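Local coordinates for putative ArsC family related protein (Bacteroides fragilis, PDB 3GKX), which is of unknown function but belongs to the ArsC family of thioredoxin-fold proteins, and is probably related to thiol-dependent arsenate reductases, at residues F106-V109 with E115-K118; T32-V37 with V43-A48. All blocks are in the same frame, centred on the assembly; numbering follows the deposited sequence.

Interaction 1 of 2, residues F106-V109 with E115-K118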
ATOM      1  N   PHE B 106       3.835   0.442 -12.804  1.00 27.44           N
ATOM      2  CA  PHE B 106       3.308   1.119 -11.582  1.00 26.43           C
ATOM      3  C   PHE B 106       2.044   1.949 -11.777  1.00 24.49           C
ATOM      4  O   PHE B 106       1.757   2.358 -12.880  1.00 23.99           O
ATOM      5  CB  PHE B 106       4.381   1.975 -10.919  1.00 27.56           C
ATOM      6  CG  PHE B 106       5.051   2.898 -11.854  1.00 28.77           C
ATOM      7  CD1 PHE B 106       4.528   4.161 -12.080  1.00 30.89           C
ATOM      8  CD2 PHE B 106       6.163   2.483 -12.551  1.00 27.62           C
ATOM      9  CE1 PHE B 106       5.132   5.003 -13.001  1.00 32.49           C
ATOM     10  CE2 PHE B 106       6.786   3.306 -13.444  1.00 29.08           C
ATOM     11  CZ  PHE B 106       6.277   4.569 -13.679  1.00 31.69           C
ATOM     12  N   VAL B 107       1.315   2.189 -10.685  1.00 22.81           N
ATOM     13  CA  VAL B 107       0.169   3.049 -10.678  1.00 22.03           C
ATOM     14  C   VAL B 107       0.381   4.113  -9.633  1.00 24.04           C
ATOM     15  O   VAL B 107       0.651   3.798  -8.471  1.00 24.37           O
ATOM     16  CB  VAL B 107      -1.149   2.255 -10.372  1.00 22.02           C
ATOM     17  CG1 VAL B 107      -2.370   3.238 -10.089  1.00 18.73           C
ATOM     18  CG2 VAL B 107      -1.466   1.226 -11.505  1.00 17.50           C
ATOM     19  N   LEU B 108       0.211   5.378 -10.022  1.00 24.75           N
ATOM     20  CA  LEU B 108       0.289   6.493  -9.078  1.00 25.59           C
ATOM     21  C   LEU B 108      -1.094   7.060  -8.734  1.00 26.34           C
ATOM     22  O   LEU B 108      -1.977   7.200  -9.597  1.00 25.55           O
ATOM     23  CB  LEU B 108       1.187   7.611  -9.633  1.00 26.32           C
ATOM     24  CG  LEU B 108       2.487   7.177 -10.314  1.00 27.55           C
ATOM     25  CD1 LEU B 108       3.047   8.292 -11.140  1.00 28.49           C
ATOM     26  CD2 LEU B 108       3.521   6.660  -9.272  1.00 27.37           C
ATOM     27  N   VAL B 109      -1.275   7.400  -7.466  1.00 26.27           N
ATOM     28  CA  VAL B 109      -2.561   7.843  -7.000  1.00 27.37           C
ATOM     29  C   VAL B 109      -2.450   9.256  -6.436  1.00 27.54           C
ATOM     30  O   VAL B 109      -1.647   9.519  -5.548  1.00 28.41           O
ATOM     31  CB  VAL B 109      -3.071   6.880  -5.915  1.00 28.04           C
ATOM     32  CG1 VAL B 109      -4.472   7.296  -5.453  1.00 28.80           C
ATOM     33  CG2 VAL B 109      -3.022   5.428  -6.425  1.00 26.71           C
ATOM     34  N   GLU B 115       6.880  11.321  -6.456  1.00 31.54           N
ATOM     35  CA  GLU B 115       6.609   9.974  -6.955  1.00 31.75           C
ATOM     36  C   GLU B 115       6.452   9.928  -8.466  1.00 31.28           C
ATOM     37  O   GLU B 115       6.769   8.914  -9.098  1.00 32.07           O
ATOM     38  CB  GLU B 115       5.370   9.386  -6.289  1.00 32.22           C
ATOM     39  CG  GLU B 115       5.531   9.102  -4.782  1.00 34.36           C
ATOM     40  CD  GLU B 115       4.242   8.561  -4.166  1.00 38.26           C
ATOM     41  OE1 GLU B 115       3.192   8.575  -4.871  1.00 40.31           O
ATOM     42  OE2 GLU B 115       4.281   8.117  -2.993  1.00 38.54           O
ATOM     43  N   TRP B 116       5.948  11.012  -9.053  1.00 30.60           N
ATOM     44  CA  TRP B 116       5.709  11.038 -10.498  1.00 29.86           C
ATOM     45  C   TRP B 116       6.999  11.011 -11.321  1.00 30.58           C
ATOM     46  O   TRP B 116       6.971  10.743 -12.524  1.00 29.93           O
ATOM     47  CB  TRP B 116       4.819  12.215 -10.866  1.00 28.79           C
ATOM     48  CG  TRP B 116       3.409  11.953 -10.478  1.00 25.45           C
ATOM     49  CD1 TRP B 116       2.969  11.451  -9.291  1.00 21.98           C
ATOM     50  CD2 TRP B 116       2.254  12.142 -11.291  1.00 22.70           C
ATOM     51  NE1 TRP B 116       1.599  11.326  -9.307  1.00 25.08           N
ATOM     52  CE2 TRP B 116       1.135  11.737 -10.528  1.00 23.57           C
ATOM     53  CE3 TRP B 116       2.050  12.612 -12.595  1.00 22.55           C
ATOM     54  CZ2 TRP B 116      -0.170  11.805 -11.019  1.00 22.47           C
ATOM     55  CZ3 TRP B 116       0.749  12.684 -13.077  1.00 23.40           C
ATOM     56  CH2 TRP B 116      -0.342  12.281 -12.293  1.00 21.92           C
ATOM     57  N   GLU B 117       8.128  11.261 -10.651  1.00 31.41           N
ATOM     58  CA  GLU B 117       9.441  11.155 -11.270  1.00 32.57           C
ATOM     59  C   GLU B 117       9.802   9.740 -11.759  1.00 32.97           C
ATOM     60  O   GLU B 117      10.652   9.620 -12.634  1.00 33.16           O
ATOM     61  CB  GLU B 117      10.518  11.676 -10.321  1.00 33.04           C
ATOM     62  CG  GLU B 117      10.365  13.143  -9.930  1.00 35.77           C
ATOM     63  CD  GLU B 117      11.005  14.093 -10.926  1.00 38.70           C
ATOM     64  OE1 GLU B 117      12.054  13.733 -11.517  1.00 40.80           O
ATOM     65  OE2 GLU B 117      10.468  15.209 -11.106  1.00 38.96           O
ATOM     66  N   LYS B 118       9.160   8.682 -11.231  1.00 33.79           N
ATOM     67  CA  LYS B 118       9.411   7.305 -11.712  1.00 34.35           C
ATOM     68  C   LYS B 118       9.068   7.188 -13.190  1.00 34.89           C
ATOM     69  O   LYS B 118       9.546   6.283 -13.863  1.00 35.89           O
ATOM     70  CB  LYS B 118       8.600   6.253 -10.948  1.00 34.62           C
ATOM     71  CG  LYS B 118       8.769   6.232  -9.447  1.00 36.68           C
ATOM     72  CD  LYS B 118       7.524   5.673  -8.786  1.00 39.73           C
ATOM     73  CE  LYS B 118       7.436   6.111  -7.327  1.00 42.57           C
ATOM     74  NZ  LYS B 118       6.036   6.019  -6.773  1.00 43.39           N
TER
HETATM   75  O   HOH W   1       0.922   6.504  -5.492  1.00 27.01           O
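Leu108 meets Trp116 through a CH-pi contact: its CD1 methyl sits over one face of the indole, 3.6 Å from the centroid of the five-membered ring and only 9° off the ring normal. CB of Leu108 adds a second touch, 3.8 Å from Trp116 NE1. The extended chain of Lys118 crosses Leu108 and brings NZ 3.6 Å from Leu108 CD2, a van der Waals approach. A looser CH-pi contact joins Phe106 and Lys118, where Lys118 CB lies over the phenyl face toward its rim, 4.0 Å from Phe106 CZ. A chi1 of 51° sets Phe106 CG between the backbone N and the carbonyl carbon, and from there CZ reaches the backbone O of Lys118 at 3.7 Å. These pairs pack strand 107-109, an outer strand of the thioredoxin-like sheet, and the residue before it against residues 115-118, where helix 113-116 gives way to a 3-10 segment. Beyond this contact Trp116 touches Ala20 and Leu24 of helix 15-26 and forms an edge-to-face pair with the ring of Phe111. No direct hydrogen bond spans the segments; instead one water accepts from Val109 N and donates to Glu115 OE1, each at 3.1 Å.

Interaction 2 of 2, residues T32-V37 with V43-A48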
ATOM      1  N   THR B  32      -2.205   9.081 -22.454  1.00 30.63           N
ATOM      2  CA  THR B  32      -3.533   8.984 -23.000  1.00 30.72           C
ATOM      3  C   THR B  32      -4.466   9.512 -21.919  1.00 31.31           C
ATOM      4  O   THR B  32      -4.436   9.013 -20.784  1.00 31.57           O
ATOM      5  CB  THR B  32      -3.859   7.534 -23.289  1.00 30.66           C
ATOM      6  OG1 THR B  32      -2.856   6.977 -24.159  1.00 29.49           O
ATOM      7  CG2 THR B  32      -5.249   7.410 -23.915  1.00 30.27           C
ATOM      8  N   ASN B  33      -5.249  10.543 -22.255  1.00 31.46           N
ATOM      9  CA  ASN B  33      -6.240  11.139 -21.339  1.00 32.12           C
ATOM     10  C   ASN B  33      -7.402  10.173 -21.122  1.00 31.71           C
ATOM     11  O   ASN B  33      -7.647   9.277 -21.954  1.00 32.10           O
ATOM     12  CB  ASN B  33      -6.728  12.505 -21.858  1.00 32.59           C
ATOM     13  CG  ASN B  33      -7.292  13.418 -20.744  1.00 35.31           C
ATOM     14  OD1 ASN B  33      -6.579  13.830 -19.820  1.00 37.29           O
ATOM     15  ND2 ASN B  33      -8.576  13.762 -20.859  1.00 35.11           N
ATOM     16  N   ARG B  34      -8.048  10.306 -19.960  1.00 30.98           N
ATOM     17  CA  ARG B  34      -9.265   9.569 -19.596  1.00 29.57           C
ATOM     18  C   ARG B  34      -9.923  10.275 -18.407  1.00 29.98           C
ATOM     19  O   ARG B  34      -9.269  10.611 -17.398  1.00 30.27           O
ATOM     20  CB  ARG B  34      -8.984   8.087 -19.314  1.00 29.87           C
ATOM     21  CG  ARG B  34     -10.170   7.275 -18.777  1.00 27.44           C
ATOM     22  CD  ARG B  34      -9.867   5.764 -18.686  1.00 25.94           C
ATOM     23  NE  ARG B  34     -10.858   5.053 -17.864  1.00 22.88           N
ATOM     24  CZ  ARG B  34     -10.866   3.740 -17.640  1.00 24.22           C
ATOM     25  NH1 ARG B  34     -11.817   3.228 -16.880  1.00 24.11           N
ATOM     26  NH2 ARG B  34      -9.936   2.931 -18.167  1.00 22.20           N
ATOM     27  N   LEU B  35     -11.225  10.512 -18.556  1.00 29.71           N
ATOM     28  CA  LEU B  35     -12.046  11.212 -17.590  1.00 29.41           C
ATOM     29  C   LEU B  35     -12.551  10.180 -16.597  1.00 29.42           C
ATOM     30  O   LEU B  35     -13.402   9.324 -16.933  1.00 30.07           O
ATOM     31  CB  LEU B  35     -13.231  11.892 -18.289  1.00 29.23           C
ATOM     32  CG  LEU B  35     -12.984  12.758 -19.536  1.00 29.37           C
ATOM     33  CD1 LEU B  35     -14.218  12.763 -20.484  1.00 26.93           C
ATOM     34  CD2 LEU B  35     -12.522  14.198 -19.197  1.00 29.55           C
ATOM     35  N   ILE B  36     -12.025  10.263 -15.373  1.00 28.55           N
ATOM     36  CA  ILE B  36     -12.340   9.321 -14.304  1.00 27.72           C
ATOM     37  C   ILE B  36     -13.842   9.237 -13.955  1.00 28.18           C
ATOM     38  O   ILE B  36     -14.306   8.215 -13.452  1.00 27.92           O
ATOM     39  CB  ILE B  36     -11.516   9.658 -13.047  1.00 27.76           C
ATOM     40  CG1 ILE B  36     -11.211   8.405 -12.226  1.00 26.90           C
ATOM     41  CG2 ILE B  36     -12.177  10.788 -12.203  1.00 28.26           C
ATOM     42  CD1 ILE B  36     -10.138   8.664 -11.171  1.00 25.43           C
ATOM     43  N   VAL B  37     -14.599  10.306 -14.208  1.00 28.04           N
ATOM     44  CA  VAL B  37     -16.016  10.299 -13.884  1.00 28.69           C
ATOM     45  C   VAL B  37     -16.883   9.756 -15.027  1.00 28.86           C
ATOM     46  O   VAL B  37     -17.688   8.860 -14.799  1.00 29.80           O
ATOM     47  CB  VAL B  37     -16.495  11.685 -13.381  1.00 29.10           C
ATOM     48  CG1 VAL B  37     -17.990  11.674 -13.106  1.00 28.61           C
ATOM     49  CG2 VAL B  37     -15.723  12.056 -12.110  1.00 28.94           C
ATOM     50  N   VAL B  43     -14.355  -2.897 -11.819  1.00 19.37           N
ATOM     51  CA  VAL B  43     -13.764  -3.847 -10.876  1.00 18.77           C
ATOM     52  C   VAL B  43     -12.479  -4.507 -11.418  1.00 18.70           C
ATOM     53  O   VAL B  43     -11.503  -4.653 -10.689  1.00 17.06           O
ATOM     54  CB  VAL B  43     -14.789  -4.934 -10.411  1.00 18.82           C
ATOM     55  CG1 VAL B  43     -14.082  -6.055  -9.613  1.00 17.32           C
ATOM     56  CG2 VAL B  43     -15.909  -4.317  -9.572  1.00 17.08           C
ATOM     57  N   GLU B  44     -12.507  -4.953 -12.679  1.00 19.11           N
ATOM     58  CA  GLU B  44     -11.379  -5.698 -13.257  1.00 19.84           C
ATOM     59  C   GLU B  44     -10.124  -4.792 -13.329  1.00 20.36           C
ATOM     60  O   GLU B  44      -9.006  -5.231 -13.082  1.00 20.76           O
ATOM     61  CB  GLU B  44     -11.735  -6.255 -14.628  1.00 20.28           C
ATOM     62  CG  GLU B  44     -12.912  -7.278 -14.647  1.00 20.52           C
ATOM     63  CD  GLU B  44     -14.278  -6.652 -14.958  1.00 22.71           C
ATOM     64  OE1 GLU B  44     -14.625  -5.583 -14.411  1.00 23.59           O
ATOM     65  OE2 GLU B  44     -15.048  -7.247 -15.756  1.00 26.88           O
ATOM     66  N   GLU B  45     -10.330  -3.513 -13.616  1.00 20.58           N
ATOM     67  CA  GLU B  45      -9.241  -2.568 -13.599  1.00 21.70           C
ATOM     68  C   GLU B  45      -8.706  -2.320 -12.190  1.00 21.92           C
ATOM     69  O   GLU B  45      -7.516  -2.477 -11.927  1.00 21.67           O
ATOM     70  CB  GLU B  45      -9.671  -1.259 -14.243  1.00 21.37           C
ATOM     71  CG  GLU B  45      -9.640  -1.359 -15.752  1.00 22.04           C
ATOM     72  CD  GLU B  45     -10.416  -0.257 -16.418  1.00 20.32           C
ATOM     73  OE1 GLU B  45     -11.233   0.421 -15.762  1.00 22.85           O
ATOM     74  OE2 GLU B  45     -10.197  -0.077 -17.609  1.00 22.78           O
ATOM     75  N   LEU B  46      -9.609  -1.954 -11.288  1.00 21.93           N
ATOM     76  CA  LEU B  46      -9.233  -1.660  -9.936  1.00 22.22           C
ATOM     77  C   LEU B  46      -8.454  -2.811  -9.329  1.00 22.85           C
ATOM     78  O   LEU B  46      -7.500  -2.604  -8.546  1.00 22.41           O
ATOM     79  CB  LEU B  46     -10.487  -1.336  -9.139  1.00 22.15           C
ATOM     80  CG  LEU B  46     -10.949   0.073  -9.530  1.00 21.04           C
ATOM     81  CD1 LEU B  46     -12.357   0.415  -9.003  1.00 22.47           C
ATOM     82  CD2 LEU B  46      -9.945   1.074  -9.068  1.00 20.44           C
ATOM     83  N   LYS B  47      -8.867  -4.030  -9.687  1.00 22.64           N
ATOM     84  CA  LYS B  47      -8.229  -5.218  -9.140  1.00 22.52           C
ATOM     85  C   LYS B  47      -6.816  -5.414  -9.670  1.00 21.84           C
ATOM     86  O   LYS B  47      -6.029  -6.082  -9.044  1.00 22.76           O
ATOM     87  CB  LYS B  47      -9.085  -6.467  -9.387  1.00 22.71           C
ATOM     88  CG  LYS B  47     -10.101  -6.765  -8.269  1.00 22.75           C
ATOM     89  CD  LYS B  47     -10.782  -8.136  -8.477  1.00 23.03           C
ATOM     90  CE  LYS B  47     -11.735  -8.471  -7.300  1.00 24.09           C
ATOM     91  NZ  LYS B  47     -12.902  -9.343  -7.662  1.00 22.05           N
ATOM     92  N   ALA B  48      -6.500  -4.850 -10.825  1.00 21.69           N
ATOM     93  CA  ALA B  48      -5.105  -4.827 -11.327  1.00 21.43           C
ATOM     94  C   ALA B  48      -4.360  -3.569 -10.849  1.00 21.26           C
ATOM     95  O   ALA B  48      -3.175  -3.623 -10.493  1.00 21.48           O
ATOM     96  CB  ALA B  48      -5.087  -4.912 -12.859  1.00 20.86           C
TER
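Arg34 and Glu45 reach each other on nearly straight side chains: the arginine has CG opposite its backbone N (chi1 173°) and stays extended to NE, while Glu45 has CG beside its own backbone N (chi1 -79°) and an extended chain beyond it. Coming from opposite directions, the two ends form a salt bridge in which the guanidinium presents NH1 and NH2 end-on, one to each carboxylate oxygen. Arg34 NH2 donates to Glu45 OE2 at 3.1 Å in an almost straight bond that lies in the guanidinium plane. Arg34 NH1 donates to Glu45 OE1, also at 3.1 Å, on its syn side but somewhat out of the carboxylate plane, in a more bent bond. The planes are 46° apart, so this is a twisted bidentate pair, and OE2 is met from above the carboxylate plane. The bridge joins strand 32-35, an outer strand of the thioredoxin-like sheet, to the first turn of helix 43-53. Second partners steady both ends: Arg34 NE donates to the carbonyl O of Asp39, and Glu45 OE1 accepts from Thr42 N just ahead of the helix. With both carboxylate oxygens gripped and all three guanidinium nitrogens engaged, rotation of either group is restricted, and the pairing probably favours a charged carboxylate at this surface site.

How the interactions relate
From the N terminus, the chain passes strand 7-10 and helix 15-26 before strand 32-35, the first segment of interaction 2. That contact closes a short loop with no helix or strand in it, tying this outer strand to the start of helix 43-53. The chain then runs through several helices and strand 100-102 before interaction 1 closes a second short loop, between strand 107-109 and residues 115-118. The two loops follow in series and neither nest nor cross. Their centres lie about 15 Å apart and they do not touch, yet each involves one of the two outermost strands of the same sheet within the chain; Val107, on the strand of interaction 1, packs against helix 43-53, which carries one segment of interaction 2.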